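Local coordinates for protein GH3 beta-N-acetylglucosaminidase (Paenibacillaceae, PDB 6K5J) that probably hydrolyses terminal beta-linked N-acetylglucosamine residues from chitin-derived and related sugars, as a glycoside hydrolase family 3 beta-N-acetylglucosaminidase, at residues A[389-394]-A[442-447]; A[411-416]-A[450-455]. All coordinates share one frame; numbering follows the deposited sequence.

Contact 1: residues A[389-394]-A[442-447]; sequences PVLVVW and QELSGQ
Leu391 meets Leu444 and Ser445 through a single methyl group, CD2, and this methyl makes all the close contacts between strand residues 390-394 and helix residues 442-447. CD2 lies 4.1 Å from CB of Leu444 and also 4.1 Å from the backbone N of Ser445, so it rests on the helix surface close to the backbone. The strand side chain reaches that spot with CG anti to its own nitrogen (chi1 175°). The two leucines cross at about a right angle, Leu444 offering the base of its side chain. Leu444 also touches Gln427 of the edge strand 424-430, while Leu391 packs on Ile448 in the following loop.

The polar bonds do not cross the contact. OG of Ser445 donates to O of Gln442 at 2.6 Å, standing above the carbonyl plane, 35° out of it. The serine side chain is turned so that its hydroxyl points back to that carbonyl, one turn earlier in the helix. NZ of Lys474 bonds OG of Ser445 and, weakly, O of Gln442, tying the two oxygens to one lysine.

Backbone bonds hold Leu391 in the sheet, to Gln450 and Val452 of the neighbouring strand. Helix 435-447 belongs to the crossover from strand 424-430 to strand 450-455 and passes over strand 390-396, which lies between them in the sheet.

With no hydrogen bond across the segments, the direct meeting of helix and strand rests on van der Waals packing. Beside it, the Ser445 hydroxyl is held by its bonds to O of Gln442 and NZ of Lys474, and the ammonium, if charged, would modestly polarise it.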
ATOM      1  N   PRO A 389       8.664  11.674  34.673  1.00 28.56           N
ATOM      2  CA  PRO A 389       7.559  11.659  33.708  1.00 26.46           C
ATOM      3  C   PRO A 389       8.079  11.737  32.282  1.00 24.60           C
ATOM      4  O   PRO A 389       9.200  12.180  32.020  1.00 26.42           O
ATOM      5  CB  PRO A 389       6.745  12.916  34.059  1.00 27.48           C
ATOM      6  CG  PRO A 389       7.294  13.395  35.379  1.00 35.97           C
ATOM      7  CD  PRO A 389       8.705  12.931  35.437  1.00 30.53           C
ATOM      8  N   VAL A 390       7.234  11.310  31.353  1.00 24.62           N
ATOM      9  CA  VAL A 390       7.554  11.322  29.932  1.00 26.95           C
ATOM     10  C   VAL A 390       6.412  12.010  29.200  1.00 22.88           C
ATOM     11  O   VAL A 390       5.247  11.624  29.353  1.00 24.95           O
ATOM     12  CB  VAL A 390       7.757   9.896  29.384  1.00 25.67           C
ATOM     13  CG1 VAL A 390       8.245   9.936  27.926  1.00 23.66           C
ATOM     14  CG2 VAL A 390       8.732   9.114  30.261  1.00 25.98           C
ATOM     15  N   LEU A 391       6.739  13.025  28.419  1.00 22.39           N
ATOM     16  CA  LEU A 391       5.772  13.648  27.531  1.00 25.68           C
ATOM     17  C   LEU A 391       5.904  13.004  26.155  1.00 24.57           C
ATOM     18  O   LEU A 391       6.960  13.095  25.525  1.00 24.29           O
ATOM     19  CB  LEU A 391       6.003  15.154  27.445  1.00 24.57           C
ATOM     20  CG  LEU A 391       5.101  15.858  26.424  1.00 28.61           C
ATOM     21  CD1 LEU A 391       3.616  15.777  26.842  1.00 25.91           C
ATOM     22  CD2 LEU A 391       5.538  17.291  26.219  1.00 26.18           C
ATOM     23  N   VAL A 392       4.848  12.348  25.695  1.00 22.62           N
ATOM     24  CA  VAL A 392       4.809  11.781  24.352  1.00 22.59           C
ATOM     25  C   VAL A 392       3.901  12.648  23.492  1.00 22.79           C
ATOM     26  O   VAL A 392       2.736  12.882  23.844  1.00 24.82           O
ATOM     27  CB  VAL A 392       4.326  10.321  24.358  1.00 24.30           C
ATOM     28  CG1 VAL A 392       4.231   9.787  22.909  1.00 19.88           C
ATOM     29  CG2 VAL A 392       5.260   9.452  25.209  1.00 20.79           C
ATOM     30  N   VAL A 393       4.430  13.125  22.371  1.00 23.36           N
ATOM     31  CA  VAL A 393       3.665  13.898  21.400  1.00 20.76           C
ATOM     32  C   VAL A 393       3.253  12.956  20.275  1.00 22.47           C
ATOM     33  O   VAL A 393       4.106  12.410  19.567  1.00 20.91           O
ATOM     34  CB  VAL A 393       4.475  15.092  20.873  1.00 19.53           C
ATOM     35  CG1 VAL A 393       3.603  15.982  19.995  1.00 22.48           C
ATOM     36  CG2 VAL A 393       5.038  15.897  22.040  1.00 23.48           C
ATOM     37  N   TRP A 394       1.951  12.739  20.126  1.00 21.04           N
ATOM     38  CA  TRP A 394       1.441  11.693  19.247  1.00 21.86           C
ATOM     39  C   TRP A 394       0.676  12.323  18.096  1.00 26.00           C
ATOM     40  O   TRP A 394      -0.308  13.041  18.336  1.00 25.00           O
ATOM     41  CB  TRP A 394       0.548  10.718  20.014  1.00 22.20           C
ATOM     42  CG  TRP A 394      -0.008   9.628  19.140  1.00 25.22           C
ATOM     43  CD1 TRP A 394      -1.274   9.552  18.624  1.00 25.73           C
ATOM     44  CD2 TRP A 394       0.688   8.468  18.663  1.00 22.96           C
ATOM     45  NE1 TRP A 394      -1.405   8.419  17.850  1.00 25.05           N
ATOM     46  CE2 TRP A 394      -0.216   7.738  17.857  1.00 26.42           C
ATOM     47  CE3 TRP A 394       1.992   7.982  18.831  1.00 22.66           C
ATOM     48  CZ2 TRP A 394       0.135   6.537  17.234  1.00 25.70           C
ATOM     49  CZ3 TRP A 394       2.342   6.789  18.203  1.00 19.22           C
ATOM     50  CH2 TRP A 394       1.416   6.085  17.412  1.00 20.33           C
ATOM     51  N   GLN A 442       4.714  23.179  23.738  1.00 33.89           N
ATOM     52  CA  GLN A 442       5.840  23.954  24.248  1.00 38.19           C
ATOM     53  C   GLN A 442       5.687  24.225  25.738  1.00 39.65           C
ATOM     54  O   GLN A 442       6.669  24.194  26.487  1.00 36.19           O
ATOM     55  CB  GLN A 442       5.980  25.263  23.469  1.00 43.37           C
ATOM     56  CG  GLN A 442       6.216  25.058  21.978  1.00 47.26           C
ATOM     57  CD  GLN A 442       7.353  25.890  21.434  1.00 51.55           C
ATOM     58  OE1 GLN A 442       8.373  26.076  22.097  1.00 57.99           O
ATOM     59  NE2 GLN A 442       7.189  26.395  20.212  1.00 49.07           N
ATOM     60  N   GLU A 443       4.456  24.455  26.190  1.00 41.15           N
ATOM     61  CA  GLU A 443       4.216  24.703  27.606  1.00 40.54           C
ATOM     62  C   GLU A 443       4.473  23.453  28.439  1.00 40.66           C
ATOM     63  O   GLU A 443       5.164  23.507  29.462  1.00 36.69           O
ATOM     64  CB  GLU A 443       2.787  25.200  27.814  1.00 44.16           C
ATOM     65  CG  GLU A 443       2.512  25.728  29.217  1.00 50.13           C
ATOM     66  CD  GLU A 443       1.094  25.456  29.680  1.00 55.66           C
ATOM     67  OE1 GLU A 443       0.850  24.381  30.271  1.00 61.21           O
ATOM     68  OE2 GLU A 443       0.222  26.319  29.453  1.00 62.32           O
ATOM     69  N   LEU A 444       3.915  22.313  28.023  1.00 36.78           N
ATOM     70  CA  LEU A 444       4.107  21.087  28.791  1.00 34.25           C
ATOM     71  C   LEU A 444       5.572  20.667  28.821  1.00 30.33           C
ATOM     72  O   LEU A 444       6.017  20.037  29.788  1.00 32.45           O
ATOM     73  CB  LEU A 444       3.238  19.968  28.218  1.00 29.53           C
ATOM     74  CG  LEU A 444       1.751  20.049  28.556  1.00 40.35           C
ATOM     75  CD1 LEU A 444       0.932  19.163  27.620  1.00 36.24           C
ATOM     76  CD2 LEU A 444       1.518  19.665  30.010  1.00 37.44           C
ATOM     77  N   SER A 445       6.338  21.006  27.783  1.00 33.08           N
ATOM     78  CA  SER A 445       7.760  20.683  27.773  1.00 32.34           C
ATOM     79  C   SER A 445       8.532  21.489  28.808  1.00 35.41           C
ATOM     80  O   SER A 445       9.635  21.084  29.194  1.00 34.10           O
ATOM     81  CB  SER A 445       8.357  20.913  26.384  1.00 34.95           C
ATOM     82  OG  SER A 445       8.420  22.292  26.061  1.00 38.19           O
ATOM     83  N   GLY A 446       7.985  22.621  29.257  1.00 35.54           N
ATOM     84  CA  GLY A 446       8.581  23.322  30.381  1.00 36.41           C
ATOM     85  C   GLY A 446       8.329  22.644  31.710  1.00 38.62           C
ATOM     86  O   GLY A 446       9.060  22.889  32.674  1.00 42.08           O
ATOM     87  N   GLN A 447       7.316  21.787  31.779  1.00 37.13           N
ATOM     88  CA  GLN A 447       7.004  21.068  33.004  1.00 39.10           C
ATOM     89  C   GLN A 447       7.464  19.619  32.987  1.00 36.69           C
ATOM     90  O   GLN A 447       7.631  19.031  34.061  1.00 33.28           O
ATOM     91  CB  GLN A 447       5.496  21.120  33.274  1.00 38.43           C
ATOM     92  CG  GLN A 447       4.890  22.504  33.047  1.00 47.03           C
ATOM     93  CD  GLN A 447       3.373  22.478  32.995  1.00 50.09           C
ATOM     94  OE1 GLN A 447       2.738  21.531  33.463  1.00 53.69           O
ATOM     95  NE2 GLN A 447       2.783  23.524  32.423  1.00 55.73           N
TER

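Contact 2: residues A[411-416]-A[450-455]; sequences ETLGYW and QVVVVS
Leu413 is the one residue of 411-416 that reaches strand 450-455, where it lies against Val452 and Val454. Ahead of it in the chain, Glu411 lends its CG to one face of the Tyr415 ring, 3.7 Å above the plane and offset toward the rim. Thr412 then takes the N-cap position: its OG1 accepts from N of Tyr415 at 2.9 Å, a fairly straight bond (160° at the hydrogen), while its O receives N of Trp416 at 3.1 Å. Glu426 bonds OG1 of Thr412 through OE1 and N of Gly414 through OE2, so a carboxylate from strand 424-430 sits at the start of the helix, a pairing that would be favourable with the helix dipole.

Leu413 follows in the first turn, with CG anti to the backbone nitrogen (chi1 173°), which carries CD2 out to the strand. There CD2 rests against two valine methyls, 3.7 Å from CG2 of Val454 and 3.8 Å from CG1 of Val452. The leucine crosses Val452 at about a right angle and Val454 obliquely. Helix 413-419 connects strands 390-396 and 424-430 in a beta-alpha-beta unit of the alpha/beta sandwich that follows the TIM barrel in this family, and Leu413 reaches past strand 390-396 to the next strand in the sheet. Val453, between the two valines, turns to the other face, onto Ile468 and Leu471 of helix 462-472.

Beyond Gly414, CD2 of Tyr415 stands 3.7 Å above the middle of the Trp416 ring, and CD1 of Trp416 lies in the plane of the tyrosine, at its edge.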
ATOM      1  N   GLU A 411      -3.122   1.500  20.130  1.00 29.43           N
ATOM      2  CA  GLU A 411      -1.861   1.058  20.733  1.00 26.81           C
ATOM      3  C   GLU A 411      -0.739   2.012  20.315  1.00 25.19           C
ATOM      4  O   GLU A 411       0.139   1.696  19.506  1.00 25.61           O
ATOM      5  CB  GLU A 411      -1.560  -0.385  20.344  1.00 26.46           C
ATOM      6  CG  GLU A 411      -2.563  -1.412  20.879  1.00 30.73           C
ATOM      7  CD  GLU A 411      -3.726  -1.678  19.932  1.00 41.30           C
ATOM      8  OE1 GLU A 411      -3.873  -0.973  18.909  1.00 38.06           O
ATOM      9  OE2 GLU A 411      -4.491  -2.620  20.212  1.00 50.26           O
ATOM     10  N   THR A 412      -0.807   3.215  20.879  1.00 23.83           N
ATOM     11  CA  THR A 412       0.161   4.273  20.635  1.00 21.66           C
ATOM     12  C   THR A 412       1.472   3.979  21.359  1.00 21.91           C
ATOM     13  O   THR A 412       1.571   3.063  22.177  1.00 22.05           O
ATOM     14  CB  THR A 412      -0.384   5.614  21.130  1.00 24.79           C
ATOM     15  OG1 THR A 412      -0.550   5.549  22.558  1.00 25.31           O
ATOM     16  CG2 THR A 412      -1.733   5.936  20.466  1.00 26.08           C
ATOM     17  N   LEU A 413       2.491   4.798  21.070  1.00 19.52           N
ATOM     18  CA  LEU A 413       3.718   4.705  21.851  1.00 18.61           C
ATOM     19  C   LEU A 413       3.431   4.922  23.332  1.00 24.27           C
ATOM     20  O   LEU A 413       3.965   4.207  24.192  1.00 21.78           O
ATOM     21  CB  LEU A 413       4.744   5.717  21.343  1.00 19.61           C
ATOM     22  CG  LEU A 413       5.985   5.797  22.231  1.00 18.43           C
ATOM     23  CD1 LEU A 413       6.699   4.456  22.227  1.00 20.01           C
ATOM     24  CD2 LEU A 413       6.909   6.899  21.738  1.00 18.48           C
ATOM     25  N   GLY A 414       2.571   5.897  23.645  1.00 22.16           N
ATOM     26  CA  GLY A 414       2.217   6.138  25.035  1.00 24.08           C
ATOM     27  C   GLY A 414       1.539   4.941  25.666  1.00 22.32           C
ATOM     28  O   GLY A 414       1.799   4.610  26.825  1.00 28.65           O
ATOM     29  N   TYR A 415       0.666   4.273  24.906  1.00 23.01           N
ATOM     30  CA  TYR A 415       0.035   3.038  25.362  1.00 22.24           C
ATOM     31  C   TYR A 415       1.074   2.015  25.813  1.00 26.31           C
ATOM     32  O   TYR A 415       0.970   1.436  26.902  1.00 22.68           O
ATOM     33  CB  TYR A 415      -0.837   2.472  24.239  1.00 24.08           C
ATOM     34  CG  TYR A 415      -1.389   1.075  24.490  1.00 25.84           C
ATOM     35  CD1 TYR A 415      -2.617   0.893  25.132  1.00 27.79           C
ATOM     36  CD2 TYR A 415      -0.685  -0.055  24.079  1.00 26.37           C
ATOM     37  CE1 TYR A 415      -3.121  -0.384  25.361  1.00 30.88           C
ATOM     38  CE2 TYR A 415      -1.179  -1.329  24.292  1.00 28.91           C
ATOM     39  CZ  TYR A 415      -2.400  -1.485  24.934  1.00 34.82           C
ATOM     40  OH  TYR A 415      -2.891  -2.748  25.151  1.00 36.45           O
ATOM     41  N   TRP A 416       2.098   1.779  24.989  1.00 22.82           N
ATOM     42  CA  TRP A 416       3.078   0.757  25.352  1.00 23.87           C
ATOM     43  C   TRP A 416       3.982   1.222  26.488  1.00 24.39           C
ATOM     44  O   TRP A 416       4.373   0.419  27.344  1.00 26.22           O
ATOM     45  CB  TRP A 416       3.903   0.360  24.129  1.00 19.47           C
ATOM     46  CG  TRP A 416       3.084  -0.370  23.118  1.00 19.49           C
ATOM     47  CD1 TRP A 416       2.663   0.102  21.916  1.00 20.79           C
ATOM     48  CD2 TRP A 416       2.575  -1.701  23.229  1.00 22.34           C
ATOM     49  NE1 TRP A 416       1.925  -0.857  21.259  1.00 21.76           N
ATOM     50  CE2 TRP A 416       1.859  -1.975  22.047  1.00 24.03           C
ATOM     51  CE3 TRP A 416       2.663  -2.693  24.212  1.00 24.38           C
ATOM     52  CZ2 TRP A 416       1.240  -3.206  21.815  1.00 22.81           C
ATOM     53  CZ3 TRP A 416       2.043  -3.905  23.990  1.00 26.19           C
ATOM     54  CH2 TRP A 416       1.338  -4.152  22.798  1.00 25.05           C
ATOM     55  N   GLN A 450      11.609  15.181  29.907  1.00 28.87           N
ATOM     56  CA  GLN A 450      11.707  14.026  29.016  1.00 30.25           C
ATOM     57  C   GLN A 450      10.588  14.086  27.985  1.00 26.07           C
ATOM     58  O   GLN A 450       9.426  13.809  28.309  1.00 24.66           O
ATOM     59  CB  GLN A 450      11.603  12.718  29.792  1.00 31.28           C
ATOM     60  CG  GLN A 450      12.837  12.303  30.535  1.00 34.56           C
ATOM     61  CD  GLN A 450      12.747  10.865  30.992  1.00 33.54           C
ATOM     62  OE1 GLN A 450      13.650  10.064  30.745  1.00 32.05           O
ATOM     63  NE2 GLN A 450      11.647  10.526  31.660  1.00 27.72           N
ATOM     64  N   VAL A 451      10.937  14.384  26.733  1.00 25.68           N
ATOM     65  CA  VAL A 451       9.972  14.525  25.649  1.00 22.03           C
ATOM     66  C   VAL A 451      10.331  13.556  24.528  1.00 23.25           C
ATOM     67  O   VAL A 451      11.479  13.527  24.071  1.00 24.01           O
ATOM     68  CB  VAL A 451       9.923  15.967  25.112  1.00 23.90           C
ATOM     69  CG1 VAL A 451       8.882  16.069  23.995  1.00 22.90           C
ATOM     70  CG2 VAL A 451       9.593  16.954  26.246  1.00 26.22           C
ATOM     71  N   VAL A 452       9.355  12.760  24.099  1.00 23.04           N
ATOM     72  CA  VAL A 452       9.460  11.953  22.886  1.00 21.76           C
ATOM     73  C   VAL A 452       8.422  12.469  21.904  1.00 22.26           C
ATOM     74  O   VAL A 452       7.215  12.340  22.147  1.00 22.03           O
ATOM     75  CB  VAL A 452       9.230  10.454  23.140  1.00 21.60           C
ATOM     76  CG1 VAL A 452       9.432   9.673  21.826  1.00 19.35           C
ATOM     77  CG2 VAL A 452      10.135   9.918  24.244  1.00 22.13           C
ATOM     78  N   VAL A 453       8.873  13.014  20.784  1.00 18.28           N
ATOM     79  CA  VAL A 453       7.962  13.354  19.700  1.00 20.37           C
ATOM     80  C   VAL A 453       7.961  12.207  18.708  1.00 19.98           C
ATOM     81  O   VAL A 453       9.017  11.830  18.180  1.00 19.07           O
ATOM     82  CB  VAL A 453       8.349  14.663  19.001  1.00 22.10           C
ATOM     83  CG1 VAL A 453       7.374  14.924  17.843  1.00 20.72           C
ATOM     84  CG2 VAL A 453       8.335  15.805  19.986  1.00 20.83           C
ATOM     85  N   VAL A 454       6.784  11.647  18.465  1.00 19.84           N
ATOM     86  CA  VAL A 454       6.582  10.758  17.331  1.00 19.28           C
ATOM     87  C   VAL A 454       6.275  11.652  16.133  1.00 21.74           C
ATOM     88  O   VAL A 454       5.258  12.351  16.114  1.00 20.43           O
ATOM     89  CB  VAL A 454       5.460   9.750  17.599  1.00 21.20           C
ATOM     90  CG1 VAL A 454       5.239   8.880  16.380  1.00 21.16           C
ATOM     91  CG2 VAL A 454       5.811   8.872  18.795  1.00 19.50           C
ATOM     92  N   SER A 455       7.179  11.681  15.154  1.00 19.12           N
ATOM     93  CA  SER A 455       6.934  12.480  13.964  1.00 22.13           C
ATOM     94  C   SER A 455       6.206  11.646  12.909  1.00 21.92           C
ATOM     95  O   SER A 455       6.226  10.414  12.921  1.00 22.04           O
ATOM     96  CB  SER A 455       8.240  13.059  13.399  1.00 20.41           C
ATOM     97  OG  SER A 455       9.075  12.069  12.815  1.00 22.28           O
TER

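How the contacts relate
Contacts 1 and 2 grip the same six-stranded sheet from opposite faces: strands 390-396 and 450-455 are neighbours in it, while helices 435-447 and 413-419 cover its two sides. Neither has a hydrogen bond across its segments; contact 2 is wholly buried, contact 1 slightly less so because Leu444 is partly exposed. Each is carried by one leucine methyl, but the strand supplies it in contact 1 and the helix in contact 2. Contact 1 lies toward the end of its helix and farther from the centre of the chain; contact 2 lies at a helix start, where Trp394 packs on Thr412 and Leu413. The neighbouring polar partners differ: a lysine at Ser445, a glutamate at the helix start.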